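Local coordinates for protein CEP104 (PDB 5JO8) that is a centriolar protein whose TOG domain, an all-helical array, probably binds tubulin or microtubules, at residues Pro255-Ala259 and Ser260-Thr264. Residues are numbered along the deposited sequence; the frame is centred on the assembly and turned at random.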
loop_
_atom_site.group_PDB
_atom_site.type_symbol
_atom_site.label_atom_id
_atom_site.label_comp_id
_atom_site.label_asym_id
_atom_site.label_seq_id
_atom_site.Cartn_x
_atom_site.Cartn_y
_atom_site.Cartn_z
ATOM N N PRO A 255 9.376 -5.010 -27.990
ATOM C CA PRO A 255 9.532 -5.707 -29.265
ATOM C C PRO A 255 9.940 -4.717 -30.343
ATOM O O PRO A 255 9.633 -3.525 -30.219
ATOM C CB PRO A 255 8.120 -6.240 -29.545
ATOM C CG PRO A 255 7.201 -5.427 -28.655
ATOM C CD PRO A 255 8.015 -5.164 -27.436
ATOM N N PRO A 256 10.619 -5.193 -31.390
ATOM C CA PRO A 256 11.037 -4.266 -32.442
ATOM C C PRO A 256 9.857 -3.751 -33.270
ATOM O O PRO A 256 8.861 -4.442 -33.461
ATOM C CB PRO A 256 12.008 -5.096 -33.286
ATOM C CG PRO A 256 11.675 -6.516 -32.987
ATOM C CD PRO A 256 11.143 -6.554 -31.590
ATOM N N ASP A 257 9.971 -2.513 -33.725
ATOM C CA ASP A 257 8.910 -1.889 -34.498
ATOM C C ASP A 257 8.927 -2.462 -35.911
ATOM O O ASP A 257 9.973 -2.525 -36.543
ATOM C CB ASP A 257 9.132 -0.375 -34.518
ATOM C CG ASP A 257 8.018 0.384 -35.225
ATOM O OD1 ASP A 257 6.950 -0.208 -35.515
ATOM O OD2 ASP A 257 8.217 1.593 -35.467
ATOM N N ASP A 258 7.771 -2.917 -36.376
ATOM C CA ASP A 258 7.617 -3.271 -37.788
ATOM C C ASP A 258 6.159 -3.211 -38.219
ATOM O O ASP A 258 5.265 -3.001 -37.394
ATOM C CB ASP A 258 8.256 -4.627 -38.123
ATOM C CG ASP A 258 7.747 -5.758 -37.257
ATOM O OD1 ASP A 258 6.552 -5.772 -36.881
ATOM O OD2 ASP A 258 8.566 -6.663 -36.964
ATOM N N ALA A 259 5.932 -3.388 -39.520
ATOM C CA ALA A 259 4.596 -3.335 -40.080
ATOM C C ALA A 259 3.637 -4.308 -39.404
ATOM O O ALA A 259 2.474 -3.977 -39.165
ATOM C CB ALA A 259 4.649 -3.603 -41.581
ATOM N N SER A 260 4.127 -5.510 -39.097
ATOM C CA SER A 260 3.262 -6.552 -38.561
ATOM C C SER A 260 2.746 -6.178 -37.172
ATOM O O SER A 260 1.560 -6.330 -36.869
ATOM C CB SER A 260 4.007 -7.889 -38.511
ATOM O OG SER A 260 3.200 -8.905 -37.937
ATOM N N ILE A 261 3.635 -5.659 -36.341
ATOM C CA ILE A 261 3.260 -5.351 -34.965
ATOM C C ILE A 261 2.317 -4.154 -34.893
ATOM O O ILE A 261 1.529 -4.036 -33.955
ATOM C CB ILE A 261 4.490 -5.190 -34.048
ATOM C CG1 ILE A 261 4.100 -5.473 -32.595
ATOM C CG2 ILE A 261 5.103 -3.792 -34.187
ATOM C CD1 ILE A 261 5.246 -5.325 -31.630
ATOM N N ARG A 262 2.386 -3.275 -35.891
ATOM C CA ARG A 262 1.513 -2.104 -35.940
ATOM C C ARG A 262 0.067 -2.454 -36.278
ATOM O O ARG A 262 -0.815 -1.600 -36.195
ATOM C CB ARG A 262 2.058 -1.069 -36.922
ATOM C CG ARG A 262 3.194 -0.247 -36.350
ATOM C CD ARG A 262 4.068 0.375 -37.431
ATOM N NE ARG A 262 5.067 1.261 -36.836
ATOM C CZ ARG A 262 4.844 2.538 -36.549
ATOM N NH1 ARG A 262 3.656 3.076 -36.818
ATOM N NH2 ARG A 262 5.801 3.276 -35.995
ATOM N N LYS A 263 -0.175 -3.707 -36.651
ATOM C CA LYS A 263 -1.540 -4.183 -36.868
ATOM C C LYS A 263 -2.307 -4.222 -35.545
ATOM O O LYS A 263 -3.538 -4.204 -35.530
ATOM C CB LYS A 263 -1.543 -5.564 -37.528
ATOM C CG LYS A 263 -0.887 -5.608 -38.904
ATOM C CD LYS A 263 -0.771 -7.045 -39.404
ATOM C CE LYS A 263 0.059 -7.133 -40.674
ATOM N NZ LYS A 263 0.373 -8.544 -41.046
ATOM N N THR A 264 -1.576 -4.291 -34.435
ATOM C CA THR A 264 -2.181 -4.090 -33.119
ATOM C C THR A 264 -2.075 -2.608 -32.757
ATOM O O THR A 264 -0.996 -2.020 -32.828
ATOM C CB THR A 264 -1.502 -4.945 -32.040
ATOM O OG1 THR A 264 -0.117 -4.598 -31.964
ATOM C CG2 THR A 264 -1.624 -6.415 -32.382
#
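Asp257 and Arg262 clasp each other in a two-pronged salt bridge, the guanidinium offering its side, NE and NH2, to one carboxylate oxygen each. Arg262 NE lies 2.7 Å from Asp257 OD1, which receives it through its syn lone pair, although that oxygen is tilted out of the guanidinium plane. The second prong is straighter: Arg262 NH2 reaches Asp257 OD2 at 3.0 Å with an N-H...O angle of 165°, and this oxygen lies in the guanidinium plane. The two flat groups are nearly coplanar, 30° apart, and the arginine chain runs extended from CG to NE to bring them together.

Asp258, next in sequence, holds the turn that follows through its side chain and its backbone carbonyl. With CG set between its backbone N and carbonyl carbon (chi1 55°), the carboxylate swings over the following residues and OD1 accepts from Ile261 N, three residues on, at 3.0 Å. This bond ties Asp258 to the short turn with helical backbone angles at 260-263. The main chain adds Arg262 N to Asp258 O at 3.3 Å, so Asp258 holds two successive amides. At the far end of the turn, Ile261 O accepts from both the backbone N and OG1 of Thr264, the hydroxyl bond being the shorter at 2.6 Å.

The apolar part is small. Ile261 sends CG1 anti to its backbone N, and CD1 at the end of that branch meets the ring of Pro255 at CG, 3.6 Å away. Its other branch, the methyl CG2, is set against the carbonyl oxygen of Asp258.

All this forms the surface loop joining helix 247-253 to helix 265-276, near the C-terminal end of the helical array. The latter helix backs the loop: Tyr267 touches Pro255 and Ile261, Phe271 touches Asp257 and Arg262, and Asp272 gives Arg262 NH1 a second salt bridge.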